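Local coordinates for protein hydrazine synthase subunit alpha (Candidatus Kuenenia stuttgartiensis, PDB 5C2V) that forms hydrazine from hydroxylamine and ammonia, the second half-reaction of the hydrazine synthase complex, in a subunit that carries two c-type hemes, at residues T222-S226 with S523-Y527; S427-W431 with L548-R554; I653-K657 with F748-E753; L718-Y723 with R754-V758. All blocks are in the same frame, centred on the assembly; numbering follows the deposited sequence.

Interaction 1 of 4, residues T222-S226 with S523-Y527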
# COMPACT_ATOMS: atom_id res chain seq x y z
N THR D 222 -4.31 -1.52 -30.89
CA THR D 222 -3.90 -1.09 -29.55
C THR D 222 -2.43 -0.69 -29.53
O THR D 222 -1.57 -1.44 -29.98
CB THR D 222 -4.13 -2.18 -28.48
OG1 THR D 222 -3.33 -3.34 -28.79
CG2 THR D 222 -5.60 -2.58 -28.42
N TYR D 223 -2.16 0.52 -29.07
CA TYR D 223 -0.81 1.09 -29.10
C TYR D 223 -0.02 1.12 -27.78
O TYR D 223 1.04 1.74 -27.71
CB TYR D 223 -0.90 2.47 -29.73
CG TYR D 223 -1.28 2.30 -31.18
CD1 TYR D 223 -2.61 2.35 -31.58
CD2 TYR D 223 -0.32 2.00 -32.14
CE1 TYR D 223 -2.97 2.16 -32.90
CE2 TYR D 223 -0.67 1.80 -33.46
CZ TYR D 223 -1.99 1.88 -33.84
OH TYR D 223 -2.33 1.69 -35.15
N ASN D 224 -0.53 0.46 -26.74
CA ASN D 224 0.12 0.43 -25.42
C ASN D 224 1.60 0.06 -25.47
O ASN D 224 2.00 -0.86 -26.19
CB ASN D 224 -0.61 -0.57 -24.51
CG ASN D 224 -0.17 -0.48 -23.05
OD1 ASN D 224 0.77 0.24 -22.71
ND2 ASN D 224 -0.85 -1.22 -22.19
N LEU D 225 2.41 0.80 -24.71
CA LEU D 225 3.86 0.58 -24.68
C LEU D 225 4.24 -0.67 -23.89
O LEU D 225 5.37 -1.15 -23.98
CB LEU D 225 4.57 1.80 -24.08
CG LEU D 225 4.83 2.95 -25.06
CD1 LEU D 225 5.55 4.10 -24.37
CD2 LEU D 225 5.64 2.45 -26.24
N SER D 226 3.29 -1.19 -23.12
CA SER D 226 3.47 -2.49 -22.48
C SER D 226 2.50 -3.48 -23.10
O SER D 226 1.71 -3.12 -23.98
CB SER D 226 3.27 -2.40 -20.97
OG SER D 226 4.40 -1.80 -20.35
N SER D 523 -2.25 10.30 -34.27
CA SER D 523 -3.04 9.10 -34.02
C SER D 523 -2.18 7.86 -34.23
O SER D 523 -1.11 7.94 -34.83
CB SER D 523 -4.28 9.07 -34.91
OG SER D 523 -3.92 8.90 -36.27
N ASP D 524 -2.66 6.73 -33.73
CA ASP D 524 -1.93 5.46 -33.77
C ASP D 524 -0.60 5.55 -33.03
O ASP D 524 0.34 4.81 -33.33
CB ASP D 524 -1.70 5.01 -35.21
CG ASP D 524 -2.97 4.54 -35.89
OD1 ASP D 524 -3.88 4.05 -35.19
OD2 ASP D 524 -3.06 4.66 -37.13
N VAL D 525 -0.51 6.46 -32.06
CA VAL D 525 0.68 6.59 -31.23
C VAL D 525 0.28 6.71 -29.76
O VAL D 525 -0.74 7.32 -29.43
CB VAL D 525 1.54 7.81 -31.63
CG1 VAL D 525 2.09 7.63 -33.04
CG2 VAL D 525 0.73 9.09 -31.54
N PRO D 526 1.08 6.11 -28.86
CA PRO D 526 0.79 6.18 -27.42
C PRO D 526 1.02 7.58 -26.85
O PRO D 526 2.02 8.21 -27.18
CB PRO D 526 1.76 5.17 -26.82
CG PRO D 526 2.90 5.14 -27.77
CD PRO D 526 2.29 5.32 -29.13
N TYR D 527 0.11 8.04 -25.99
CA TYR D 527 0.22 9.38 -25.42
C TYR D 527 -0.56 9.52 -24.11
O TYR D 527 -1.41 8.69 -23.79
CB TYR D 527 -0.27 10.43 -26.42
CG TYR D 527 -1.78 10.56 -26.51
CD1 TYR D 527 -2.52 9.69 -27.30
CD2 TYR D 527 -2.45 11.54 -25.80
CE1 TYR D 527 -3.90 9.80 -27.38
CE2 TYR D 527 -3.83 11.66 -25.88
CZ TYR D 527 -4.55 10.78 -26.67
OH TYR D 527 -5.91 10.89 -26.75

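Interaction 2 of 4, residues S427-W431 with L548-R554. With HEC (heme c), chain B.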
# COMPACT_ATOMS: atom_id res chain seq x y z
N SER D 427 -1.28 10.45 -39.81
CA SER D 427 -2.69 10.31 -39.47
C SER D 427 -2.98 11.04 -38.16
O SER D 427 -2.13 11.07 -37.27
CB SER D 427 -3.08 8.83 -39.36
OG SER D 427 -2.27 8.17 -38.41
N TRP D 428 -4.16 11.63 -38.05
CA TRP D 428 -4.49 12.40 -36.86
C TRP D 428 -5.93 12.21 -36.39
O TRP D 428 -6.78 11.69 -37.11
CB TRP D 428 -4.20 13.89 -37.10
CG TRP D 428 -4.93 14.49 -38.26
CD1 TRP D 428 -4.61 14.38 -39.58
CD2 TRP D 428 -6.09 15.33 -38.20
NE1 TRP D 428 -5.50 15.08 -40.35
CE2 TRP D 428 -6.42 15.68 -39.52
CE3 TRP D 428 -6.88 15.82 -37.16
CZ2 TRP D 428 -7.51 16.49 -39.83
CZ3 TRP D 428 -7.97 16.62 -37.46
CH2 TRP D 428 -8.27 16.95 -38.79
N GLY D 429 -6.20 12.66 -35.16
CA GLY D 429 -7.50 12.49 -34.53
C GLY D 429 -7.69 13.54 -33.45
O GLY D 429 -6.89 14.46 -33.34
N THR D 430 -8.76 13.43 -32.67
CA THR D 430 -9.06 14.45 -31.67
C THR D 430 -9.42 13.90 -30.28
O THR D 430 -9.78 12.73 -30.13
CB THR D 430 -10.23 15.35 -32.13
OG1 THR D 430 -11.37 14.54 -32.43
CG2 THR D 430 -9.84 16.15 -33.36
N TRP D 431 -9.32 14.75 -29.27
CA TRP D 431 -9.87 14.40 -27.96
C TRP D 431 -10.32 15.63 -27.19
O TRP D 431 -9.80 16.73 -27.38
CB TRP D 431 -8.85 13.58 -27.14
CG TRP D 431 -7.64 14.33 -26.68
CD1 TRP D 431 -6.42 14.37 -27.29
CD2 TRP D 431 -7.52 15.13 -25.50
NE1 TRP D 431 -5.55 15.15 -26.56
CE2 TRP D 431 -6.21 15.63 -25.46
CE3 TRP D 431 -8.40 15.48 -24.47
CZ2 TRP D 431 -5.75 16.46 -24.43
CZ3 TRP D 431 -7.95 16.30 -23.45
CH2 TRP D 431 -6.64 16.78 -23.44
N LEU D 548 -5.43 7.11 -30.24
CA LEU D 548 -6.55 7.44 -31.12
C LEU D 548 -6.38 6.77 -32.47
O LEU D 548 -5.29 6.78 -33.04
CB LEU D 548 -6.68 8.96 -31.29
CG LEU D 548 -7.01 9.80 -30.06
CD1 LEU D 548 -6.88 11.28 -30.37
CD2 LEU D 548 -8.41 9.48 -29.55
N ARG D 549 -7.45 6.18 -32.98
CA ARG D 549 -7.45 5.70 -34.36
C ARG D 549 -7.58 6.92 -35.27
O ARG D 549 -8.03 7.97 -34.83
CB ARG D 549 -8.58 4.70 -34.59
CG ARG D 549 -8.48 3.42 -33.76
CD ARG D 549 -7.06 2.88 -33.69
NE ARG D 549 -6.45 2.69 -35.01
CZ ARG D 549 -6.56 1.59 -35.74
NH1 ARG D 549 -7.25 0.55 -35.28
NH2 ARG D 549 -5.97 1.51 -36.92
N PRO D 550 -7.16 6.78 -36.55
CA PRO D 550 -7.27 7.89 -37.50
C PRO D 550 -8.67 8.48 -37.59
O PRO D 550 -9.65 7.73 -37.61
CB PRO D 550 -6.87 7.24 -38.83
CG PRO D 550 -5.93 6.16 -38.43
CD PRO D 550 -6.45 5.63 -37.12
N TYR D 551 -8.76 9.81 -37.59
CA TYR D 551 -10.02 10.56 -37.73
C TYR D 551 -10.95 10.40 -36.53
O TYR D 551 -11.92 11.13 -36.38
CB TYR D 551 -10.74 10.13 -39.02
CG TYR D 551 -12.10 10.76 -39.20
CD1 TYR D 551 -12.24 12.10 -39.55
CD2 TYR D 551 -13.26 10.01 -39.01
CE1 TYR D 551 -13.48 12.67 -39.70
CE2 TYR D 551 -14.51 10.58 -39.16
CZ TYR D 551 -14.62 11.91 -39.51
OH TYR D 551 -15.86 12.48 -39.67
N HIS D 552 -10.64 9.45 -35.65
CA HIS D 552 -11.42 9.24 -34.45
C HIS D 552 -11.24 10.39 -33.47
O HIS D 552 -10.29 11.17 -33.58
CB HIS D 552 -11.05 7.92 -33.77
CG HIS D 552 -11.70 6.73 -34.39
ND1 HIS D 552 -11.50 6.36 -35.70
CD2 HIS D 552 -12.57 5.82 -33.88
CE1 HIS D 552 -12.20 5.27 -35.97
NE2 HIS D 552 -12.86 4.92 -34.88
N GLY D 553 -12.16 10.48 -32.52
CA GLY D 553 -12.03 11.45 -31.45
C GLY D 553 -12.66 10.91 -30.20
O GLY D 553 -13.59 10.10 -30.27
N ARG D 554 -12.18 11.35 -29.04
CA ARG D 554 -12.64 10.74 -27.80
C ARG D 554 -12.99 11.76 -26.72
O ARG D 554 -12.27 12.72 -26.49
CB ARG D 554 -11.59 9.76 -27.25
CG ARG D 554 -12.04 9.08 -25.97
CD ARG D 554 -11.47 7.69 -25.80
NE ARG D 554 -12.18 6.98 -24.74
CZ ARG D 554 -11.81 5.81 -24.22
NH1 ARG D 554 -10.71 5.21 -24.66
NH2 ARG D 554 -12.53 5.25 -23.26
FE HEC B . -7.67 9.60 -17.68
CHA HEC B . -6.38 6.88 -15.98
CHB HEC B . -8.73 7.50 -20.18
CHC HEC B . -8.61 12.32 -19.58
CHD HEC B . -6.42 11.72 -15.30
NA HEC B . -7.58 7.57 -18.01
C1A HEC B . -6.99 6.64 -17.19
C2A HEC B . -7.13 5.34 -17.81
C3A HEC B . -7.78 5.50 -18.97
C4A HEC B . -8.07 6.91 -19.12
CMA HEC B . -8.15 4.39 -19.97
CAA HEC B . -6.62 4.01 -17.22
CBA HEC B . -7.75 3.26 -16.53
CGA HEC B . -8.21 3.99 -15.30
O1A HEC B . -9.44 4.20 -15.14
O2A HEC B . -7.34 4.38 -14.47
NB HEC B . -8.40 9.87 -19.61
C1B HEC B . -9.00 8.85 -20.32
C2B HEC B . -9.97 9.44 -21.22
C3B HEC B . -9.94 10.76 -21.07
C4B HEC B . -8.95 11.07 -20.05
CMB HEC B . -10.88 8.66 -22.20
CAB HEC B . -10.82 11.77 -21.84
CBB HEC B . -9.93 12.64 -22.75
NC HEC B . -7.59 11.65 -17.46
C1C HEC B . -7.94 12.58 -18.41
C2C HEC B . -7.57 13.89 -17.91
C3C HEC B . -6.87 13.72 -16.78
C4C HEC B . -6.93 12.31 -16.44
CMC HEC B . -7.65 15.21 -18.71
CAC HEC B . -6.24 14.84 -15.94
CBC HEC B . -4.70 14.69 -15.96
ND HEC B . -6.56 9.34 -15.92
C1D HEC B . -6.19 10.38 -15.08
C2D HEC B . -5.49 9.85 -13.93
C3D HEC B . -5.49 8.33 -14.15
C4D HEC B . -6.17 8.11 -15.40
CMD HEC B . -4.90 10.64 -12.75
CAD HEC B . -4.88 7.25 -13.23
CBD HEC B . -3.36 7.42 -13.21
CGD HEC B . -2.75 6.40 -12.30
O1D HEC B . -1.53 6.52 -12.01
O2D HEC B . -3.48 5.47 -11.85

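Interaction 3 of 4, residues I653-K657 with F748-E753. With HEC (heme c), chain C.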
# COMPACT_ATOMS: atom_id res chain seq x y z
N ILE D 653 22.96 24.56 -19.51
CA ILE D 653 22.39 25.59 -18.64
C ILE D 653 23.02 25.49 -17.26
O ILE D 653 23.38 26.51 -16.65
CB ILE D 653 20.86 25.47 -18.52
CG1 ILE D 653 20.21 25.50 -19.91
CG2 ILE D 653 20.31 26.59 -17.65
CD1 ILE D 653 18.70 25.33 -19.87
N LEU D 654 23.15 24.27 -16.76
CA LEU D 654 23.77 24.04 -15.46
C LEU D 654 25.23 24.47 -15.44
O LEU D 654 25.70 25.05 -14.46
CB LEU D 654 23.65 22.57 -15.06
CG LEU D 654 22.23 22.05 -14.83
CD1 LEU D 654 22.25 20.60 -14.36
CD2 LEU D 654 21.50 22.93 -13.82
N ASP D 655 25.95 24.19 -16.52
CA ASP D 655 27.35 24.57 -16.61
C ASP D 655 27.51 26.08 -16.63
O ASP D 655 28.41 26.64 -16.01
CB ASP D 655 28.00 23.96 -17.85
CG ASP D 655 27.88 22.45 -17.89
OD1 ASP D 655 27.73 21.84 -16.81
OD2 ASP D 655 27.94 21.87 -19.00
N ALA D 656 26.61 26.75 -17.36
CA ALA D 656 26.69 28.19 -17.52
C ALA D 656 26.28 28.97 -16.27
O ALA D 656 27.02 29.84 -15.80
CB ALA D 656 25.84 28.63 -18.71
N LYS D 657 25.09 28.67 -15.74
CA LYS D 657 24.52 29.48 -14.66
C LYS D 657 24.68 28.93 -13.23
O LYS D 657 24.29 29.59 -12.27
CB LYS D 657 23.03 29.70 -14.92
CG LYS D 657 22.72 30.23 -16.30
CD LYS D 657 23.34 31.60 -16.52
CE LYS D 657 22.84 32.22 -17.81
NZ LYS D 657 21.35 32.31 -17.83
N PHE D 748 18.57 33.85 -11.41
CA PHE D 748 19.74 33.25 -12.05
C PHE D 748 19.47 32.80 -13.49
O PHE D 748 20.37 32.83 -14.33
CB PHE D 748 20.24 32.05 -11.24
CG PHE D 748 20.99 32.44 -10.00
CD1 PHE D 748 21.78 33.58 -9.97
CD2 PHE D 748 20.91 31.66 -8.85
CE1 PHE D 748 22.48 33.94 -8.83
CE2 PHE D 748 21.61 32.01 -7.71
CZ PHE D 748 22.39 33.15 -7.70
N LEU D 749 18.24 32.38 -13.76
CA LEU D 749 17.88 31.85 -15.07
C LEU D 749 16.88 32.73 -15.79
O LEU D 749 16.13 33.47 -15.16
CB LEU D 749 17.30 30.43 -14.93
CG LEU D 749 18.18 29.35 -14.31
CD1 LEU D 749 17.41 28.03 -14.23
CD2 LEU D 749 19.45 29.17 -15.11
N THR D 750 16.86 32.64 -17.12
CA THR D 750 15.80 33.26 -17.90
C THR D 750 14.57 32.37 -17.81
O THR D 750 14.62 31.30 -17.20
CB THR D 750 16.20 33.47 -19.37
OG1 THR D 750 16.42 32.20 -19.99
CG2 THR D 750 17.47 34.31 -19.46
N GLN D 751 13.47 32.79 -18.42
CA GLN D 751 12.23 32.02 -18.34
C GLN D 751 12.35 30.74 -19.16
O GLN D 751 11.83 29.69 -18.77
CB GLN D 751 11.04 32.86 -18.83
CG GLN D 751 9.71 32.12 -18.83
CD GLN D 751 9.25 31.74 -17.43
OE1 GLN D 751 9.68 32.33 -16.44
NE2 GLN D 751 8.36 30.76 -17.35
N ASP D 752 13.04 30.82 -20.29
CA ASP D 752 13.20 29.68 -21.18
C ASP D 752 14.01 28.56 -20.54
O ASP D 752 13.66 27.39 -20.66
CB ASP D 752 13.87 30.12 -22.49
CG ASP D 752 13.03 31.13 -23.26
OD1 ASP D 752 11.79 31.10 -23.12
OD2 ASP D 752 13.62 31.94 -24.01
N GLU D 753 15.09 28.92 -19.86
CA GLU D 753 15.95 27.94 -19.19
C GLU D 753 15.23 27.27 -18.03
O GLU D 753 15.19 26.03 -17.92
CB GLU D 753 17.23 28.62 -18.70
CG GLU D 753 18.04 29.30 -19.79
CD GLU D 753 19.06 30.29 -19.25
OE1 GLU D 753 18.95 30.66 -18.07
OE2 GLU D 753 19.96 30.69 -20.01
FE HEC C . 22.53 27.43 -5.65
CHA HEC C . 21.64 26.42 -2.49
CHB HEC C . 20.42 25.09 -7.01
CHC HEC C . 23.33 28.52 -8.84
CHD HEC C . 24.85 29.62 -4.36
NA HEC C . 21.30 25.99 -4.90
C1A HEC C . 21.02 25.80 -3.56
C2A HEC C . 19.95 24.82 -3.46
C3A HEC C . 19.61 24.45 -4.70
C4A HEC C . 20.45 25.18 -5.63
CMA HEC C . 18.52 23.43 -5.08
CAA HEC C . 19.31 24.30 -2.16
CBA HEC C . 20.10 23.09 -1.65
CGA HEC C . 19.39 22.49 -0.46
O1A HEC C . 19.58 21.27 -0.20
O2A HEC C . 18.64 23.23 0.22
NB HEC C . 22.02 26.86 -7.57
C1B HEC C . 21.04 25.95 -7.89
C2B HEC C . 20.78 26.06 -9.32
C3B HEC C . 21.59 26.99 -9.82
C4B HEC C . 22.38 27.53 -8.73
CMB HEC C . 19.76 25.21 -10.11
CAB HEC C . 21.68 27.47 -11.29
CBB HEC C . 20.43 28.29 -11.65
NC HEC C . 23.84 28.81 -6.45
C1C HEC C . 24.02 29.09 -7.79
C2C HEC C . 24.95 30.19 -7.90
C3C HEC C . 25.46 30.41 -6.68
C4C HEC C . 24.71 29.60 -5.73
CMC HEC C . 25.54 30.70 -9.24
CAC HEC C . 26.56 31.44 -6.31
CBC HEC C . 26.07 32.89 -6.56
ND HEC C . 23.16 27.93 -3.71
C1D HEC C . 24.12 28.90 -3.44
C2D HEC C . 24.23 29.05 -2.01
C3D HEC C . 23.23 28.06 -1.40
C4D HEC C . 22.61 27.40 -2.54
CMD HEC C . 25.17 30.01 -1.25
CAD HEC C . 23.01 27.85 0.12
CBD HEC C . 21.55 27.62 0.54
CGD HEC C . 20.64 28.71 0.06
O1D HEC C . 19.41 28.46 -0.04
O2D HEC C . 21.13 29.84 -0.23

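Interaction 4 of 4, residues L718-Y723 with R754-V758. With HEC (heme c), chain C.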
# COMPACT_ATOMS: atom_id res chain seq x y z
N LEU D 718 13.92 21.71 -6.19
CA LEU D 718 14.70 22.47 -7.15
C LEU D 718 13.87 23.59 -7.77
O LEU D 718 14.32 24.74 -7.86
CB LEU D 718 15.25 21.56 -8.25
CG LEU D 718 16.00 22.24 -9.40
CD1 LEU D 718 17.20 22.99 -8.86
CD2 LEU D 718 16.41 21.23 -10.45
N VAL D 719 12.66 23.25 -8.19
CA VAL D 719 11.75 24.21 -8.80
C VAL D 719 11.25 25.20 -7.75
O VAL D 719 11.08 26.39 -8.04
CB VAL D 719 10.57 23.51 -9.48
CG1 VAL D 719 9.66 24.52 -10.16
CG2 VAL D 719 11.07 22.49 -10.48
N TRP D 720 11.01 24.70 -6.54
CA TRP D 720 10.63 25.55 -5.41
C TRP D 720 11.66 26.66 -5.20
O TRP D 720 11.30 27.81 -4.93
CB TRP D 720 10.49 24.72 -4.13
CG TRP D 720 9.15 24.06 -3.97
CD1 TRP D 720 8.48 23.32 -4.89
CD2 TRP D 720 8.33 24.07 -2.79
NE1 TRP D 720 7.29 22.87 -4.37
CE2 TRP D 720 7.18 23.32 -3.08
CE3 TRP D 720 8.46 24.65 -1.53
CZ2 TRP D 720 6.16 23.13 -2.15
CZ3 TRP D 720 7.45 24.46 -0.60
CH2 TRP D 720 6.31 23.71 -0.92
N ARG D 721 12.93 26.31 -5.33
CA ARG D 721 14.01 27.27 -5.14
C ARG D 721 14.20 28.17 -6.35
O ARG D 721 14.48 29.36 -6.21
CB ARG D 721 15.32 26.55 -4.82
CG ARG D 721 15.33 25.87 -3.46
CD ARG D 721 14.86 26.82 -2.37
NE ARG D 721 15.62 28.07 -2.36
CZ ARG D 721 16.76 28.25 -1.69
NH1 ARG D 721 17.27 27.26 -0.98
NH2 ARG D 721 17.38 29.42 -1.75
N LEU D 722 14.05 27.61 -7.54
CA LEU D 722 14.21 28.38 -8.77
C LEU D 722 13.12 29.44 -8.90
O LEU D 722 13.33 30.48 -9.53
CB LEU D 722 14.21 27.46 -9.99
CG LEU D 722 15.50 26.67 -10.21
CD1 LEU D 722 15.34 25.66 -11.33
CD2 LEU D 722 16.67 27.60 -10.49
N TYR D 723 11.94 29.17 -8.34
CA TYR D 723 10.88 30.17 -8.29
C TYR D 723 10.81 30.90 -6.95
O TYR D 723 10.06 31.86 -6.80
CB TYR D 723 9.53 29.52 -8.59
CG TYR D 723 9.34 29.15 -10.05
CD1 TYR D 723 9.92 28.01 -10.58
CD2 TYR D 723 8.57 29.95 -10.89
CE1 TYR D 723 9.74 27.66 -11.90
CE2 TYR D 723 8.39 29.61 -12.22
CZ TYR D 723 8.98 28.47 -12.72
OH TYR D 723 8.80 28.13 -14.04
N ARG D 754 14.64 28.09 -17.16
CA ARG D 754 13.91 27.61 -16.00
C ARG D 754 12.76 26.70 -16.41
O ARG D 754 12.58 25.61 -15.84
CB ARG D 754 13.39 28.79 -15.17
CG ARG D 754 12.78 28.39 -13.84
CD ARG D 754 12.47 29.61 -12.99
NE ARG D 754 11.43 30.45 -13.58
CZ ARG D 754 11.00 31.59 -13.05
NH1 ARG D 754 11.53 32.03 -11.91
NH2 ARG D 754 10.05 32.29 -13.65
N TYR D 755 11.99 27.12 -17.41
CA TYR D 755 10.87 26.32 -17.88
C TYR D 755 11.36 25.10 -18.65
O TYR D 755 10.62 24.13 -18.82
CB TYR D 755 9.92 27.14 -18.74
CG TYR D 755 8.60 26.44 -18.97
CD1 TYR D 755 7.66 26.35 -17.96
CD2 TYR D 755 8.31 25.85 -20.19
CE1 TYR D 755 6.45 25.71 -18.16
CE2 TYR D 755 7.10 25.21 -20.40
CZ TYR D 755 6.18 25.14 -19.38
OH TYR D 755 4.98 24.49 -19.58
N ALA D 756 12.59 25.16 -19.14
CA ALA D 756 13.19 23.98 -19.76
C ALA D 756 13.43 22.94 -18.68
O ALA D 756 13.17 21.75 -18.88
CB ALA D 756 14.49 24.33 -20.46
N ILE D 757 13.91 23.39 -17.53
CA ILE D 757 14.08 22.50 -16.38
C ILE D 757 12.73 21.94 -15.92
O ILE D 757 12.59 20.74 -15.65
CB ILE D 757 14.77 23.21 -15.20
CG1 ILE D 757 16.17 23.67 -15.61
CG2 ILE D 757 14.85 22.30 -13.99
CD1 ILE D 757 16.93 24.37 -14.51
N VAL D 758 11.73 22.82 -15.85
CA VAL D 758 10.37 22.42 -15.49
C VAL D 758 9.84 21.32 -16.41
O VAL D 758 9.33 20.29 -15.95
CB VAL D 758 9.40 23.61 -15.52
CG1 VAL D 758 7.96 23.14 -15.32
CG2 VAL D 758 9.78 24.65 -14.48
FE HEC C . 22.53 27.43 -5.65
CHA HEC C . 21.64 26.42 -2.49
CHB HEC C . 20.42 25.09 -7.01
CHC HEC C . 23.33 28.52 -8.84
CHD HEC C . 24.85 29.62 -4.36
NA HEC C . 21.30 25.99 -4.90
C1A HEC C . 21.02 25.80 -3.56
C2A HEC C . 19.95 24.82 -3.46
C3A HEC C . 19.61 24.45 -4.70
C4A HEC C . 20.45 25.18 -5.63
CMA HEC C . 18.52 23.43 -5.08
CAA HEC C . 19.31 24.30 -2.16
CBA HEC C . 20.10 23.09 -1.65
CGA HEC C . 19.39 22.49 -0.46
O1A HEC C . 19.58 21.27 -0.20
O2A HEC C . 18.64 23.23 0.22
NB HEC C . 22.02 26.86 -7.57
C1B HEC C . 21.04 25.95 -7.89
C2B HEC C . 20.78 26.06 -9.32
C3B HEC C . 21.59 26.99 -9.82
C4B HEC C . 22.38 27.53 -8.73
CMB HEC C . 19.76 25.21 -10.11
CAB HEC C . 21.68 27.47 -11.29
CBB HEC C . 20.43 28.29 -11.65
NC HEC C . 23.84 28.81 -6.45
C1C HEC C . 24.02 29.09 -7.79
C2C HEC C . 24.95 30.19 -7.90
C3C HEC C . 25.46 30.41 -6.68
C4C HEC C . 24.71 29.60 -5.73
CMC HEC C . 25.54 30.70 -9.24
CAC HEC C . 26.56 31.44 -6.31
CBC HEC C . 26.07 32.89 -6.56
ND HEC C . 23.16 27.93 -3.71
C1D HEC C . 24.12 28.90 -3.44
C2D HEC C . 24.23 29.05 -2.01
C3D HEC C . 23.23 28.06 -1.40
C4D HEC C . 22.61 27.40 -2.54
CMD HEC C . 25.17 30.01 -1.25
CAD HEC C . 23.01 27.85 0.12
CBD HEC C . 21.55 27.62 0.54
CGD HEC C . 20.64 28.71 0.06
O1D HEC C . 19.41 28.46 -0.04
O2D HEC C . 21.13 29.84 -0.23

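Interaction 1 of 4, residues T222-S226 with S523-Y527
The Y223 ring carries the D524 backbone over one face: D524 O stands 3.0 Å above the ring plane, offset toward the rim near CD2 and CE2, with V525 N over the same face. The D524 carboxylate approaches the hydroxyl end of the ring, its plane turned 34° from that of the phenol. Y223 has CG anti to its carbonyl carbon (chi1 -67°), which lays the ring under the D524 peptide and brings OH 2.8 Å from D524 OD1, in a weak hydrogen bond. D524 OD1 is also salt-bridged to R549 NE. Further along, P526 packs against the loop, CB lying 3.6 Å from Y223 O, while the L225 side chain crosses the proline at about a right angle with CG 4.0 Å from P526 CG. The leucine sits within an Asx turn, in which N224 OD1 accepts from S226 N at 2.9 Å. The contact joins the loop between strands 216-220 and 228-233, probably part of the propeller-bearing N-terminal domain, to the middle domain. Chemically it is mixed: proline and leucine supply apolar packing, while R549 probably keeps the D524 carboxylate charged beside the phenol.

Interaction 2 of 4, residues S427-W431 with L548-R554
T430 and W431 pair with G553 and R554 as parallel beta strands in a mixed three-stranded sheet, in which strand 428-433 is the central member; a type II turn from R549 to H552 leads into the second strand. T430 bridges G553, its N donating to H552 O at 2.9 Å and its O accepting from R554 N. Just ahead of the ladder, Y551 N reaches W428 O at 2.8 Å. Side chains alternate across this sheet. W431 and R554 leave the same face, but their ends diverge. The indole, with CG set between backbone N and carbonyl carbon (chi1 68°), meets L548 CD1 edge-on through CD1 at 4.4 Å and brings CE3 3.7 Å from CBB of the middle-domain heme c, while its NE1 is bonded to Q521. R554, its chain bent at chi2, runs alongside the heme, whose CMB methyl lies over one guanidinium face, 3.3 Å from NE; its NH1 bonds P269 O, and Y268 adds a cation-pi contact. The other face bears T430, whose OG1 pairs with W580. These strands thus form a wall of the heme pocket, just ahead of the covalent C556. In the turn, H552 ND1 reaches P550 O at 3.0 Å, with that oxygen in the imidazole plane.

Interaction 3 of 4, residues I653-K657 with F748-E753
K657, I653 and E753 account for most of the buried surface where the helix leading into the C658 heme attachment meets the start of the last helix of the cytochrome c domain, a pairing that recalls the terminal helices of class I cytochromes c. The K657 chain bends at chi2 and chi4, bringing NZ to the E753 carboxylate in a salt bridge, 2.9 Å from OE1 on its syn lone pair, with a weak bond to OE2. Its CB and CG meanwhile lie against L749 CD2, both at 3.6 Å. I653 covers the aliphatic stem of the glutamate, its CD1 3.8 Å from E753 CB, and its CG2 touches L749 CD2. On the heme side, F748 CE2 comes 3.8 Å from C1C of the bis-histidine heme c. E753 also returns to its own helix start, where T750 is the N-cap, giving half of a capping box: T750 N donates to E753 OE1 at 3.0 Å, from above the carboxylate plane.

Interaction 4 of 4, residues L718-Y723 with R754-V758
Y723 and R754 form the broadest patch where helix 718-722 runs nearly antiparallel to helix 754-758, the short axes 10.8 Å apart at 161°. The guanidinium lies flat on the phenol ring, planes 17° apart and centres 3.7 Å apart, a cation-pi stack extended by a CH-pi contact from R754 CD over the same ring. A bend at chi3 (66°) folds the arginine's end onto the ring; NH1 then makes a weak bond to L722 O at the guanidinium edge, while NH2 is held by Q751 OE1. Two branched residues project from the second helix into grooves of the first. I757 fits between L718 and L722, one turn apart: its CG2 is 4.0 Å from L718 CD2 and its CD1 3.8 Å from L722 CD1. V758 sits between V719 and Y723, with CG2 4.3 Å from V719 CG1 and 3.6 Å from Y723 OH, meeting the ring at its edge. L718 and L722 also touch the heme c methyl CMB, so they are shared between helix and cofactor. R721 leads to that heme as well, NH1 and NH2 both donating to propionate O1D, with E724 as a second partner. Beyond the pair, Y755 carries helix 751-762 against F599 of strand 596-599, edge-to-face, and bonds G536 O in the loop between strands 527-532 and 538-541.

How the interactions relate
The four contacts fall into two touching pairs, one near each heme c. Interactions 1 and 2, with centres 12 Å apart, meet where D524 N lies 2.7 Å from L548 O and S523 OG 2.8 Å from S427 OG, both probable hydrogen bonds. Interaction 2 lines the pentacoordinated heme, whereas P526 of interaction 1 stays about 12 Å from it. Interactions 3 and 4 share helix 751-762 and the bis-histidine heme, their centres 10 Å apart; L749 CD1 packs 3.7 Å from I757 CD1. Between the pairs, nearest atoms are about 14 Å apart or more, the shortest gap separating interactions 2 and 4.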